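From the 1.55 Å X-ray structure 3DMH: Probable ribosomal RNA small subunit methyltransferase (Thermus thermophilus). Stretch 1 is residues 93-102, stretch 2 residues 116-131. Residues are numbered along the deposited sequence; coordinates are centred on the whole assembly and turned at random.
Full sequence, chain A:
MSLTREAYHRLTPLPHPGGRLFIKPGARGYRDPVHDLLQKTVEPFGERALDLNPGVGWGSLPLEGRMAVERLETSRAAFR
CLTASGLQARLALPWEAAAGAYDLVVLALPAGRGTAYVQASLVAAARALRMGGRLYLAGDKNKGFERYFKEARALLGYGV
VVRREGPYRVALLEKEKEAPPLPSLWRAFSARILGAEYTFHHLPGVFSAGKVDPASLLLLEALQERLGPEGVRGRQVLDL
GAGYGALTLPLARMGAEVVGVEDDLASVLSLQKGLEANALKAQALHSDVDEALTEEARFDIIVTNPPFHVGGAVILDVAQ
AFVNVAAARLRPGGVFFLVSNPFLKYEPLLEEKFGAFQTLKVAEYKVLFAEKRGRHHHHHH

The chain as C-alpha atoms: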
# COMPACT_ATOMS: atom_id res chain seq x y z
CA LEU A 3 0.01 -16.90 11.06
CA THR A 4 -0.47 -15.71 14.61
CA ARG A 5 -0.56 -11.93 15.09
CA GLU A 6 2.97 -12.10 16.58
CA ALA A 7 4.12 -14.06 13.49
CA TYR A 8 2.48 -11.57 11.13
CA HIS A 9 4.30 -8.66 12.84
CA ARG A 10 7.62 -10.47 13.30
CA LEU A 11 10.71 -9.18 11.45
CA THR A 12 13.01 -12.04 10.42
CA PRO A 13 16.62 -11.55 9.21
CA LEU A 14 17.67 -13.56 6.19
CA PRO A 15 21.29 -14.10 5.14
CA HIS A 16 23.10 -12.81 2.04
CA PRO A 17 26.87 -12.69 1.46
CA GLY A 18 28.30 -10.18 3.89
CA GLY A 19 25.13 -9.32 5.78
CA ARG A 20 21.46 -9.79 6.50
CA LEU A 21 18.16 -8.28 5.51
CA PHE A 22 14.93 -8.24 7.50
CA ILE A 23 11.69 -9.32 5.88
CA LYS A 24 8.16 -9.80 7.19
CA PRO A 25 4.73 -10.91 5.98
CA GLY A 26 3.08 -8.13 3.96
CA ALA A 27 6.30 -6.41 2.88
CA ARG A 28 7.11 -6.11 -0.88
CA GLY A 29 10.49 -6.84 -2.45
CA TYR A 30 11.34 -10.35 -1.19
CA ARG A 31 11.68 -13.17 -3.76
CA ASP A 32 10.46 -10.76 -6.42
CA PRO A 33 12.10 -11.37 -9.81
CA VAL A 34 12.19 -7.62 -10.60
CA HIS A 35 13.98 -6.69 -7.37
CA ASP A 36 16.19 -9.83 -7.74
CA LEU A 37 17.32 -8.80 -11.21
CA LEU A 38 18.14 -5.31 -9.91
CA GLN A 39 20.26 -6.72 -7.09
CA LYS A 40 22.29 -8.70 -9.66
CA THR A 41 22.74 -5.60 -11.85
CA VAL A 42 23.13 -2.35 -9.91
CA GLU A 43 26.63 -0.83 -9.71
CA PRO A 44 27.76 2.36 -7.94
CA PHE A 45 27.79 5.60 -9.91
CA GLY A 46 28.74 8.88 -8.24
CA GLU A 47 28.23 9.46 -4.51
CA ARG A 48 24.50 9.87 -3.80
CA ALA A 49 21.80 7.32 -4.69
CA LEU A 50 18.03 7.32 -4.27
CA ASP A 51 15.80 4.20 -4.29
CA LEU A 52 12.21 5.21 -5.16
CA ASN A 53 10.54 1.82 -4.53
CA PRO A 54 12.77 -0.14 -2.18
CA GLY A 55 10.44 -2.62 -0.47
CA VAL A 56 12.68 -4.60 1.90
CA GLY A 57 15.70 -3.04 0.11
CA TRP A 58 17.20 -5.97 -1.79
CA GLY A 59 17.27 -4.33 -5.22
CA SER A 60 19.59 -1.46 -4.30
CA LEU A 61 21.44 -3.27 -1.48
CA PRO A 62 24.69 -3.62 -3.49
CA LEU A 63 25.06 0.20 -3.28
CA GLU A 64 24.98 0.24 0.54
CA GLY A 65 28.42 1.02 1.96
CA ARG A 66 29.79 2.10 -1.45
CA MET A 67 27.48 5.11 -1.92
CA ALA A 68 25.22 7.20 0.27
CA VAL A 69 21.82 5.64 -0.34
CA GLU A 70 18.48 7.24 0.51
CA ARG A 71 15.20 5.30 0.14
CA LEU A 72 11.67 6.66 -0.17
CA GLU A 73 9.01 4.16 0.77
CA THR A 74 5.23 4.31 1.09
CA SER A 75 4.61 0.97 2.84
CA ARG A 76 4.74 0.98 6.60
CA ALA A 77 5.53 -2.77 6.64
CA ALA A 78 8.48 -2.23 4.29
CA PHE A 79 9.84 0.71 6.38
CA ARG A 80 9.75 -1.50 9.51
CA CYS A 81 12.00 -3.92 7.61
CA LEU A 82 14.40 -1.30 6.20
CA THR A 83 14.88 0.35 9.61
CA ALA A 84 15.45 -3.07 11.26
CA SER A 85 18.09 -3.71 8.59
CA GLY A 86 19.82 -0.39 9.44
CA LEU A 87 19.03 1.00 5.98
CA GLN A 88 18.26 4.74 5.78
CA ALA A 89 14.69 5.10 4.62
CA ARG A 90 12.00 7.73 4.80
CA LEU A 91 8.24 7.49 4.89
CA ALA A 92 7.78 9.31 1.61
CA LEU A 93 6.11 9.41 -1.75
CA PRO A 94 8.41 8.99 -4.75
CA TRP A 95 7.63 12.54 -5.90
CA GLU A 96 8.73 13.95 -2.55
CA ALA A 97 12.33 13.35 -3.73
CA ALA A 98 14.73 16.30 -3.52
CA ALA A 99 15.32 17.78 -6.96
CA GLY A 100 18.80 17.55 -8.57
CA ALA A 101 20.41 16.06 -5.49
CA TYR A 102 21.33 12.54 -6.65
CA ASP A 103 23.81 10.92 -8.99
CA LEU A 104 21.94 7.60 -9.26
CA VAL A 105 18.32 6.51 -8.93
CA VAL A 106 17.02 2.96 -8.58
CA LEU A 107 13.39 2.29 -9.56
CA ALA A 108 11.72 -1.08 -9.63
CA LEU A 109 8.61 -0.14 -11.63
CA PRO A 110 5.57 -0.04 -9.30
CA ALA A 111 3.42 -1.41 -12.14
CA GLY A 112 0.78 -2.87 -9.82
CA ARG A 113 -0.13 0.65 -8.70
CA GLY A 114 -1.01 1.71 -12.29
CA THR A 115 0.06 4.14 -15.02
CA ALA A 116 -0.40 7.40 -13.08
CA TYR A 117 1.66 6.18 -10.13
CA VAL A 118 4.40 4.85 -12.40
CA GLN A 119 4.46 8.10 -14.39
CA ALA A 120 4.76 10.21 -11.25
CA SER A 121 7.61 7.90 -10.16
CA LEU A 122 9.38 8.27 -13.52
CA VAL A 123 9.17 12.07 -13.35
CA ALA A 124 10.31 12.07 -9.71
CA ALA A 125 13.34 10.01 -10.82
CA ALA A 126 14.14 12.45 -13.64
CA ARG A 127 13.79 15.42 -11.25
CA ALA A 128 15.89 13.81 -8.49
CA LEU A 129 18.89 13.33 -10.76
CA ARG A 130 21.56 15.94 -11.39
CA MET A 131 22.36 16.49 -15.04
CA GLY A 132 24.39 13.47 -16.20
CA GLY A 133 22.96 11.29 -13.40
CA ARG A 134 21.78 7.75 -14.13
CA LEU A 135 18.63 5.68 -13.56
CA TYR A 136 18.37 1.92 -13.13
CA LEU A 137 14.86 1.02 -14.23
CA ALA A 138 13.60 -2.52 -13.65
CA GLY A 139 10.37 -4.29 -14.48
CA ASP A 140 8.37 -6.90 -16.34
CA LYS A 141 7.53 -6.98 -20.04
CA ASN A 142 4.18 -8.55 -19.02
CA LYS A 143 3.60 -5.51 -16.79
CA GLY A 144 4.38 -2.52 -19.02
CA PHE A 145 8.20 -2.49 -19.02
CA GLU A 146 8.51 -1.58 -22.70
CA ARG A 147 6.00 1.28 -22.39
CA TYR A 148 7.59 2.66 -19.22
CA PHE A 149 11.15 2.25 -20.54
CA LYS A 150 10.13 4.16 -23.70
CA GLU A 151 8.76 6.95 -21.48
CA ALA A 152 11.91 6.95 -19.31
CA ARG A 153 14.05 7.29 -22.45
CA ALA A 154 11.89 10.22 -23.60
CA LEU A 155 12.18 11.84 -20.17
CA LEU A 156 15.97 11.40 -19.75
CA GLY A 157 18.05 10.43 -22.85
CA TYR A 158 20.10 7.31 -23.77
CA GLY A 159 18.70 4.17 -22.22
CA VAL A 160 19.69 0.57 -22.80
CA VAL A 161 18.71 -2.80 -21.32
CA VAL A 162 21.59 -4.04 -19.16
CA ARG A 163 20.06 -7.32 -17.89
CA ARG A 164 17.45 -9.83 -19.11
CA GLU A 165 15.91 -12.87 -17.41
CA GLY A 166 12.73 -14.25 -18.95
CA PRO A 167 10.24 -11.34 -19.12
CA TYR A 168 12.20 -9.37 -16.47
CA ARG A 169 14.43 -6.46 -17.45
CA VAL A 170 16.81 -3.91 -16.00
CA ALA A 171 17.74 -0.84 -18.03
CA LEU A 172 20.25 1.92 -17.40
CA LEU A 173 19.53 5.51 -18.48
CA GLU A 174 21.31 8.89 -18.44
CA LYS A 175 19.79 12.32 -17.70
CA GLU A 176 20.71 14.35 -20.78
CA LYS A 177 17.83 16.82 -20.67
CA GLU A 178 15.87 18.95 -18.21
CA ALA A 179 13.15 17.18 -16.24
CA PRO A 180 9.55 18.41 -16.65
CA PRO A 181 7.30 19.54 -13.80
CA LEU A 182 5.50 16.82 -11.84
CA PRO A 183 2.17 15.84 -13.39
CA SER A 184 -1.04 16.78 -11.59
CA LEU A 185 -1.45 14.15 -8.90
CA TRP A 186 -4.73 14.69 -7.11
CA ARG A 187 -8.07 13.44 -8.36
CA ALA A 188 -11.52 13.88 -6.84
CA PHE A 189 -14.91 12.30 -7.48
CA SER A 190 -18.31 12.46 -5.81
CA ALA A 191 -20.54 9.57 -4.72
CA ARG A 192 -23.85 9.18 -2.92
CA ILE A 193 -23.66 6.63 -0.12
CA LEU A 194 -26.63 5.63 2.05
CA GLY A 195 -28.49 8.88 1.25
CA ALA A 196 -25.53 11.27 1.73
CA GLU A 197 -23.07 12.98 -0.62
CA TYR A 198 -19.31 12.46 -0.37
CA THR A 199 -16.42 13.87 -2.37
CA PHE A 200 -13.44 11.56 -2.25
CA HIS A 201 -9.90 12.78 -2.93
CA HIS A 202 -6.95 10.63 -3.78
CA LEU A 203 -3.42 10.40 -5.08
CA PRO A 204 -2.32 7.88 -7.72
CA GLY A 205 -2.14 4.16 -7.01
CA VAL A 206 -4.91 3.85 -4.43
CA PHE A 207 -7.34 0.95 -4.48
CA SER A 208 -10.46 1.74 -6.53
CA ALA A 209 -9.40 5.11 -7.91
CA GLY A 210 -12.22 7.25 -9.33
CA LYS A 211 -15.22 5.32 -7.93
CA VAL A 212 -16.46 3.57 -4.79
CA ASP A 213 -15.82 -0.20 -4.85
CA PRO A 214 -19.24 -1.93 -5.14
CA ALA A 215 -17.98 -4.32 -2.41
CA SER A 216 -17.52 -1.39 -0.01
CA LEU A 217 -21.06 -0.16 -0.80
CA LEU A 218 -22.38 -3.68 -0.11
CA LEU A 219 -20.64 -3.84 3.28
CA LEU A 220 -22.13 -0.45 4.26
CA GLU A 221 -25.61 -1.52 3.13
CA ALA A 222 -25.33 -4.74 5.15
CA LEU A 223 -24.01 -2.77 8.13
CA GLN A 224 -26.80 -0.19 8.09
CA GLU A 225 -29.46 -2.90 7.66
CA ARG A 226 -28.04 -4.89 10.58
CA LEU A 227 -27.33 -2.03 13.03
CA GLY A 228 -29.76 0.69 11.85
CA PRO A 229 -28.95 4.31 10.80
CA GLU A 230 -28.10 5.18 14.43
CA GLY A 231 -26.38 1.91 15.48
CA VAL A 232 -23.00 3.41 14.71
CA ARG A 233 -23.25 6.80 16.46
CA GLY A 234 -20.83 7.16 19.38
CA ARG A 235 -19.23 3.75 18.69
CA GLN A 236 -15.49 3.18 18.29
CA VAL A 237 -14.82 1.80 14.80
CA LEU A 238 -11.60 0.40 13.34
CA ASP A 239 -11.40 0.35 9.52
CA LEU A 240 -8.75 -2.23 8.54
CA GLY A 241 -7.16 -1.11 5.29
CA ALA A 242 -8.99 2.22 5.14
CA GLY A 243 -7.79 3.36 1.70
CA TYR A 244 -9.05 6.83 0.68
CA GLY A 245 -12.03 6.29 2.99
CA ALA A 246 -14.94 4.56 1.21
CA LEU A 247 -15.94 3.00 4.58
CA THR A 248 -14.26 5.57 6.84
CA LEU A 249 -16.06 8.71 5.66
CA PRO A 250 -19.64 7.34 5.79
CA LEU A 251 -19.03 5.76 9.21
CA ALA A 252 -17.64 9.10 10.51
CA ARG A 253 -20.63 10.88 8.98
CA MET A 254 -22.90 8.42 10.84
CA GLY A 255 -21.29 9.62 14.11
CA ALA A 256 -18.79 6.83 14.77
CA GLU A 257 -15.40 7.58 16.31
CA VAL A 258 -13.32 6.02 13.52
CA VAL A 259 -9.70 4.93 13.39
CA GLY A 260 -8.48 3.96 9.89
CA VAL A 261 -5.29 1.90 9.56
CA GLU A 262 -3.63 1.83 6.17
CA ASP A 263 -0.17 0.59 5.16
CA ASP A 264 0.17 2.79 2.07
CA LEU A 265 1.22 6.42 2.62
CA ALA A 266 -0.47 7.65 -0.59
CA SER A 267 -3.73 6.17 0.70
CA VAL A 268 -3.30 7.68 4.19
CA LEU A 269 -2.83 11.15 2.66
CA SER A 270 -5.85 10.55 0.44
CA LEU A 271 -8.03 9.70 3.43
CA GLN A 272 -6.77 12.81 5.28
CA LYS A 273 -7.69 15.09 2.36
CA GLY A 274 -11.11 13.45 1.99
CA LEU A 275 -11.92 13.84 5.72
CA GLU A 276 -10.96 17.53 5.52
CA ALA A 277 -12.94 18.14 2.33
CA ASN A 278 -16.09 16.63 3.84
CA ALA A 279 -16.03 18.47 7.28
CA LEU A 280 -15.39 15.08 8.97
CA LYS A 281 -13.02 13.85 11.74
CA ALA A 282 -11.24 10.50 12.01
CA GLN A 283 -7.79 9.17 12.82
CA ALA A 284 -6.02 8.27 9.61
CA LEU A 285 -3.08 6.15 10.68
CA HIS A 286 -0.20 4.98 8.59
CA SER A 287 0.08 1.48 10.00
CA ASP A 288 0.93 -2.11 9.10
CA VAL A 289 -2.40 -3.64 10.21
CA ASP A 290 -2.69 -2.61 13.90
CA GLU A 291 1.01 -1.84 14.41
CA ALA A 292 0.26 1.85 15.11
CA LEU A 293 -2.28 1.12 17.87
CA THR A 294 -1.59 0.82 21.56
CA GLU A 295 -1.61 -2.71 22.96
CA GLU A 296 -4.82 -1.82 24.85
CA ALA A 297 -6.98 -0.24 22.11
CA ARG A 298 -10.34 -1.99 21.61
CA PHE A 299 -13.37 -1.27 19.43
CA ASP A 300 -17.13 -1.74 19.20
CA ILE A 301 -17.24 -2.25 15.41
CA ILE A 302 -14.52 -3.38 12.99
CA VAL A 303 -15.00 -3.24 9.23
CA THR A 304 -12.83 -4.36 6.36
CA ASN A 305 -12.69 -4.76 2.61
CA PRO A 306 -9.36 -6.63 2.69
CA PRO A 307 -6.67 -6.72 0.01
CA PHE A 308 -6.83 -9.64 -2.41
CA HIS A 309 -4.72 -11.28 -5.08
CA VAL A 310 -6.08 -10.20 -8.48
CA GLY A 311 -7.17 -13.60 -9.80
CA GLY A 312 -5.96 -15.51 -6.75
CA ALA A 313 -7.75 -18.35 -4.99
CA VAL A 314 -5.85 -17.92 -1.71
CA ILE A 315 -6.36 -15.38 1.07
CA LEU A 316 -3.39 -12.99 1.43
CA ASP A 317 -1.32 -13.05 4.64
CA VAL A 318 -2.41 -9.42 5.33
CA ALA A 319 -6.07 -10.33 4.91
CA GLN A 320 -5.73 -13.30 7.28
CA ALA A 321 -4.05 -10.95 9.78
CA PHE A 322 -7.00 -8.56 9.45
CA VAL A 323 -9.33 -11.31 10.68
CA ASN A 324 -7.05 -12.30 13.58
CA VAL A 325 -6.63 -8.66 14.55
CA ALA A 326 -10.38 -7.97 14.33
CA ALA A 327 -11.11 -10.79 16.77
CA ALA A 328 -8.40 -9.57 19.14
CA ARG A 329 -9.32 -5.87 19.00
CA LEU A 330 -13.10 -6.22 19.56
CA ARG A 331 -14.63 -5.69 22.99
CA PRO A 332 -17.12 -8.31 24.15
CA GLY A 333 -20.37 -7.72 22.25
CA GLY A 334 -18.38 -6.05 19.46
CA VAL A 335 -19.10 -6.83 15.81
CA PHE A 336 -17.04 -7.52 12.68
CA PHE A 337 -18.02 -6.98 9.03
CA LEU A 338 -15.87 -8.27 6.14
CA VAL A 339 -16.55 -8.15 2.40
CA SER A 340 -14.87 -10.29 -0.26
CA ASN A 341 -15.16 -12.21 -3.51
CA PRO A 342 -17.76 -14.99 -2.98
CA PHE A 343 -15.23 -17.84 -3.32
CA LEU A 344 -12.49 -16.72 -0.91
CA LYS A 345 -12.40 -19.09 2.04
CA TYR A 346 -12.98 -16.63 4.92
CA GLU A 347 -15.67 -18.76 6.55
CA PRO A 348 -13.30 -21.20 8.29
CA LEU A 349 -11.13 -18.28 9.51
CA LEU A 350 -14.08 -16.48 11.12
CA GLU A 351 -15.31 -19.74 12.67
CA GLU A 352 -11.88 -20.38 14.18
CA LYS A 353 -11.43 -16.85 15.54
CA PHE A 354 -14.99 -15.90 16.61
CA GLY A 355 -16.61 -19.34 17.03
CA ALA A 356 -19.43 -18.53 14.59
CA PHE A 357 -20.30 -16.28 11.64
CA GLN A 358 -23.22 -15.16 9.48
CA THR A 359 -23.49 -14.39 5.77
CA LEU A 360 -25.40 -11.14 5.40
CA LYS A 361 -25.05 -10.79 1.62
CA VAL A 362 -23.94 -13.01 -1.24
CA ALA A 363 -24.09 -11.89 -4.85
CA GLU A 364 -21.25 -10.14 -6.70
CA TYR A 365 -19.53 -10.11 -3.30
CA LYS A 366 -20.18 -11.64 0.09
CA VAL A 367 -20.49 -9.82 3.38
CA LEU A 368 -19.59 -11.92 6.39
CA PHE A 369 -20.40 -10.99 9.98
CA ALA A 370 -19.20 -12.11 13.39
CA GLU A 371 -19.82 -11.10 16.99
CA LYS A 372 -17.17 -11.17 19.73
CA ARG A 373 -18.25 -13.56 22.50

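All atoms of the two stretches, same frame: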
# COMPACT_ATOMS: atom_id res chain seq x y z
N LEU A 93 6.52 9.68 -0.40
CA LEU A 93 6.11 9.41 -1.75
C LEU A 93 7.29 9.60 -2.70
O LEU A 93 8.18 10.41 -2.43
CB LEU A 93 5.01 10.39 -2.14
CG LEU A 93 3.80 10.41 -1.19
CD1 LEU A 93 2.97 11.66 -1.46
CD2 LEU A 93 2.96 9.16 -1.36
N PRO A 94 7.28 8.89 -3.84
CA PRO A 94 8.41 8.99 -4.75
C PRO A 94 8.64 10.43 -5.20
O PRO A 94 9.79 10.88 -5.29
CB PRO A 94 8.00 8.12 -5.95
CG PRO A 94 7.00 7.16 -5.40
CD PRO A 94 6.29 7.87 -4.26
N TRP A 95 7.54 11.15 -5.44
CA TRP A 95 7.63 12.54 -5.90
C TRP A 95 7.94 13.57 -4.81
O TRP A 95 7.95 14.79 -5.07
CB TRP A 95 6.37 12.93 -6.67
CG TRP A 95 5.11 12.67 -5.93
CD1 TRP A 95 4.49 13.51 -5.06
CD2 TRP A 95 4.31 11.48 -5.99
NE1 TRP A 95 3.33 12.93 -4.59
CE2 TRP A 95 3.20 11.68 -5.13
CE3 TRP A 95 4.41 10.27 -6.70
CZ2 TRP A 95 2.19 10.71 -4.96
CZ3 TRP A 95 3.40 9.29 -6.52
CH2 TRP A 95 2.32 9.52 -5.65
N GLU A 96 8.22 13.09 -3.61
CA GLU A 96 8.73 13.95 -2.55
C GLU A 96 10.26 14.03 -2.60
O GLU A 96 10.86 14.72 -1.78
CB GLU A 96 8.22 13.53 -1.17
CG GLU A 96 6.73 13.85 -0.99
CD GLU A 96 6.15 13.37 0.33
OE1 GLU A 96 6.62 12.32 0.84
OE2 GLU A 96 5.24 14.06 0.86
N ALA A 97 10.87 13.35 -3.57
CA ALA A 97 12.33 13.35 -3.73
C ALA A 97 12.87 14.76 -3.96
O ALA A 97 12.27 15.54 -4.67
CB ALA A 97 12.76 12.43 -4.86
N ALA A 98 14.00 15.05 -3.32
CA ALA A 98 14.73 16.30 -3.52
C ALA A 98 15.20 16.44 -4.97
O ALA A 98 15.79 15.53 -5.54
CB ALA A 98 15.92 16.36 -2.56
N ALA A 99 14.95 17.60 -5.57
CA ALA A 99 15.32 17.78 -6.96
C ALA A 99 16.83 18.03 -7.15
O ALA A 99 17.45 18.81 -6.40
CB ALA A 99 14.50 18.92 -7.57
N GLY A 100 17.41 17.32 -8.12
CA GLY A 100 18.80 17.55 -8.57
C GLY A 100 19.89 17.16 -7.60
O GLY A 100 21.04 17.62 -7.73
N ALA A 101 19.54 16.31 -6.63
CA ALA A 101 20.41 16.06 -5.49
C ALA A 101 21.05 14.69 -5.51
O ALA A 101 21.72 14.32 -4.54
CB ALA A 101 19.62 16.25 -4.17
N TYR A 102 20.85 13.94 -6.59
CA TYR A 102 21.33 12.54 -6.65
C TYR A 102 22.07 12.26 -7.93
O TYR A 102 21.77 12.82 -8.98
CB TYR A 102 20.15 11.56 -6.52
CG TYR A 102 19.46 11.75 -5.20
CD1 TYR A 102 19.94 11.14 -4.05
CD2 TYR A 102 18.37 12.62 -5.09
CE1 TYR A 102 19.33 11.34 -2.83
CE2 TYR A 102 17.75 12.83 -3.87
CZ TYR A 102 18.24 12.19 -2.74
OH TYR A 102 17.64 12.39 -1.51
N ALA A 116 -0.59 6.09 -13.69
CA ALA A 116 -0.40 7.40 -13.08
C ALA A 116 0.70 7.35 -12.03
O ALA A 116 1.57 8.23 -11.97
CB ALA A 116 -1.70 7.90 -12.47
N TYR A 117 0.66 6.32 -11.19
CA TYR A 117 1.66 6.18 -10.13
C TYR A 117 3.05 5.95 -10.70
O TYR A 117 4.04 6.54 -10.23
CB TYR A 117 1.28 5.04 -9.19
CG TYR A 117 2.09 5.07 -7.92
CD1 TYR A 117 1.66 5.82 -6.83
CD2 TYR A 117 3.29 4.37 -7.81
CE1 TYR A 117 2.38 5.88 -5.67
CE2 TYR A 117 4.03 4.41 -6.64
CZ TYR A 117 3.56 5.16 -5.56
OH TYR A 117 4.29 5.23 -4.40
N VAL A 118 3.13 5.12 -11.74
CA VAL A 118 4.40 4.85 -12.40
C VAL A 118 4.91 6.14 -13.03
O VAL A 118 6.09 6.48 -12.91
CB VAL A 118 4.32 3.71 -13.46
CG1 VAL A 118 5.64 3.56 -14.21
CG2 VAL A 118 3.92 2.37 -12.82
N GLN A 119 4.02 6.89 -13.71
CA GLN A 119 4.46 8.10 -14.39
C GLN A 119 5.02 9.13 -13.42
O GLN A 119 6.05 9.77 -13.69
CB GLN A 119 3.31 8.72 -15.21
CG GLN A 119 3.74 9.94 -16.02
CD GLN A 119 4.67 9.59 -17.17
OE1 GLN A 119 4.70 8.44 -17.62
NE2 GLN A 119 5.43 10.57 -17.65
N ALA A 120 4.33 9.29 -12.29
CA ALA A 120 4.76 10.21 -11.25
C ALA A 120 6.13 9.78 -10.72
O ALA A 120 6.99 10.62 -10.44
CB ALA A 120 3.75 10.23 -10.11
N SER A 121 6.32 8.47 -10.60
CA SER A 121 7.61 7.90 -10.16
C SER A 121 8.73 8.15 -11.16
O SER A 121 9.86 8.47 -10.77
CB SER A 121 7.48 6.40 -9.87
OG SER A 121 6.62 6.20 -8.74
N LEU A 122 8.41 8.00 -12.45
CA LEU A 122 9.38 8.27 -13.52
C LEU A 122 9.81 9.74 -13.52
O LEU A 122 11.00 10.04 -13.62
CB LEU A 122 8.79 7.89 -14.88
CG LEU A 122 8.66 6.38 -15.14
CD1 LEU A 122 7.91 6.12 -16.45
CD2 LEU A 122 10.03 5.70 -15.14
N VAL A 123 8.84 10.64 -13.41
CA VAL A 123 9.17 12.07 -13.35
C VAL A 123 9.95 12.43 -12.08
O VAL A 123 10.91 13.20 -12.13
CB VAL A 123 7.92 12.96 -13.49
CG1 VAL A 123 8.32 14.43 -13.48
CG2 VAL A 123 7.19 12.63 -14.78
N ALA A 124 9.56 11.85 -10.94
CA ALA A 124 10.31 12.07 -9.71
C ALA A 124 11.77 11.65 -9.90
O ALA A 124 12.69 12.32 -9.42
CB ALA A 124 9.69 11.28 -8.56
N ALA A 125 11.98 10.51 -10.57
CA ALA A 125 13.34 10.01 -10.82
C ALA A 125 14.13 11.00 -11.66
O ALA A 125 15.26 11.34 -11.33
CB ALA A 125 13.30 8.65 -11.50
N ALA A 126 13.51 11.47 -12.74
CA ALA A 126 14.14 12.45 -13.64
C ALA A 126 14.50 13.75 -12.90
O ALA A 126 15.59 14.31 -13.08
CB ALA A 126 13.26 12.71 -14.85
N ARG A 127 13.58 14.22 -12.05
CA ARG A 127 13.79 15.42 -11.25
C ARG A 127 14.87 15.26 -10.18
O ARG A 127 15.64 16.19 -9.92
CB ARG A 127 12.47 15.88 -10.63
CG ARG A 127 11.41 16.23 -11.67
CD ARG A 127 10.14 16.85 -11.06
NE ARG A 127 10.44 18.05 -10.27
CZ ARG A 127 10.56 19.27 -10.79
NH1 ARG A 127 10.41 19.47 -12.09
NH2 ARG A 127 10.83 20.30 -9.99
N ALA A 128 14.93 14.07 -9.56
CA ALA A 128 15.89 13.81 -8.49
C ALA A 128 17.34 13.84 -8.95
O ALA A 128 18.23 14.18 -8.17
CB ALA A 128 15.58 12.46 -7.84
N LEU A 129 17.56 13.44 -10.20
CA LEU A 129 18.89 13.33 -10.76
C LEU A 129 19.49 14.69 -11.09
O LEU A 129 18.81 15.57 -11.62
CB LEU A 129 18.87 12.46 -12.03
CG LEU A 129 18.70 10.94 -11.82
CD1 LEU A 129 18.51 10.24 -13.17
CD2 LEU A 129 19.88 10.35 -11.06
N ARG A 130 20.78 14.86 -10.80
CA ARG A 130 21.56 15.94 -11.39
C ARG A 130 21.69 15.69 -12.89
O ARG A 130 21.49 14.58 -13.36
CB ARG A 130 22.97 15.99 -10.78
CG ARG A 130 23.84 14.78 -11.14
CD ARG A 130 25.30 15.01 -10.83
NE ARG A 130 26.12 13.80 -10.99
CZ ARG A 130 26.64 13.38 -12.15
NH1 ARG A 130 26.42 14.04 -13.28
NH2 ARG A 130 27.39 12.28 -12.17
N MET A 131 22.05 16.72 -13.64
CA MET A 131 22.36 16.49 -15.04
C MET A 131 23.51 15.50 -15.15
O MET A 131 24.51 15.62 -14.44
CB MET A 131 22.75 17.82 -15.70
CG MET A 131 22.80 17.78 -17.24
SD MET A 131 21.25 17.29 -18.04
CE MET A 131 20.08 18.46 -17.39
O HOH W 1 12.36 14.50 -7.50

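Where a loop packs along a helix, small residues on the helix let the loop's backbone come close, and main-chain polar groups take over where the helix ends. The contact between residues 93-102 and 116-131 of this probable rRNA methyltransferase illustrates the principle. At its apolar centre, Ala124 points its methyl group toward the short 3-10 segment that begins at Pro94. With nothing beyond CB, the alanine admits the loop's main chain: Ala124 CB lies 3.3 Å from Pro94 O and 3.6 Å from Trp95 CA. One turn earlier in the helix, Ala120 CB approaches Trp95 CE3 at 3.5 Å. The indole then reaches Tyr117, presenting its edge to the phenol face in an offset arrangement with ring planes at 71° and Trp95 CH2 3.6 Å from Tyr117 CE1. Pro94 also packs against this tyrosine, its CG 4.0 Å from Tyr117 CZ. One turn beyond Ala124, Ala128 continues the apolar strip, its CB 4.1 Å from Ala97 CB and 3.9 Å from Tyr102 CD2.

Between these methyl contacts a water bridges the two backbones, its O 3.0 Å from Ala97 O and 2.9 Å from Ala124 O.

The polar edge forms where the helix runs out and its last carbonyls lack helical partners. The type II turn from Ala98 to Ala101 supplies amides instead. Gly100, whose positive phi suits glycine, donates from N to Arg127 O at 2.8 Å. Ala128 O receives two weak hydrogen bonds, from Ala101 N at 2.9 Å and Tyr102 N at 3.1 Å, both well bent. Leu129 then leaves helical geometry and pairs with Tyr102 in a parallel bridge. Here Arg130 N donates to Tyr102 O at 2.9 Å, and its nearly straight 170° angle makes it the most linear of the cross-stretch hydrogen bonds.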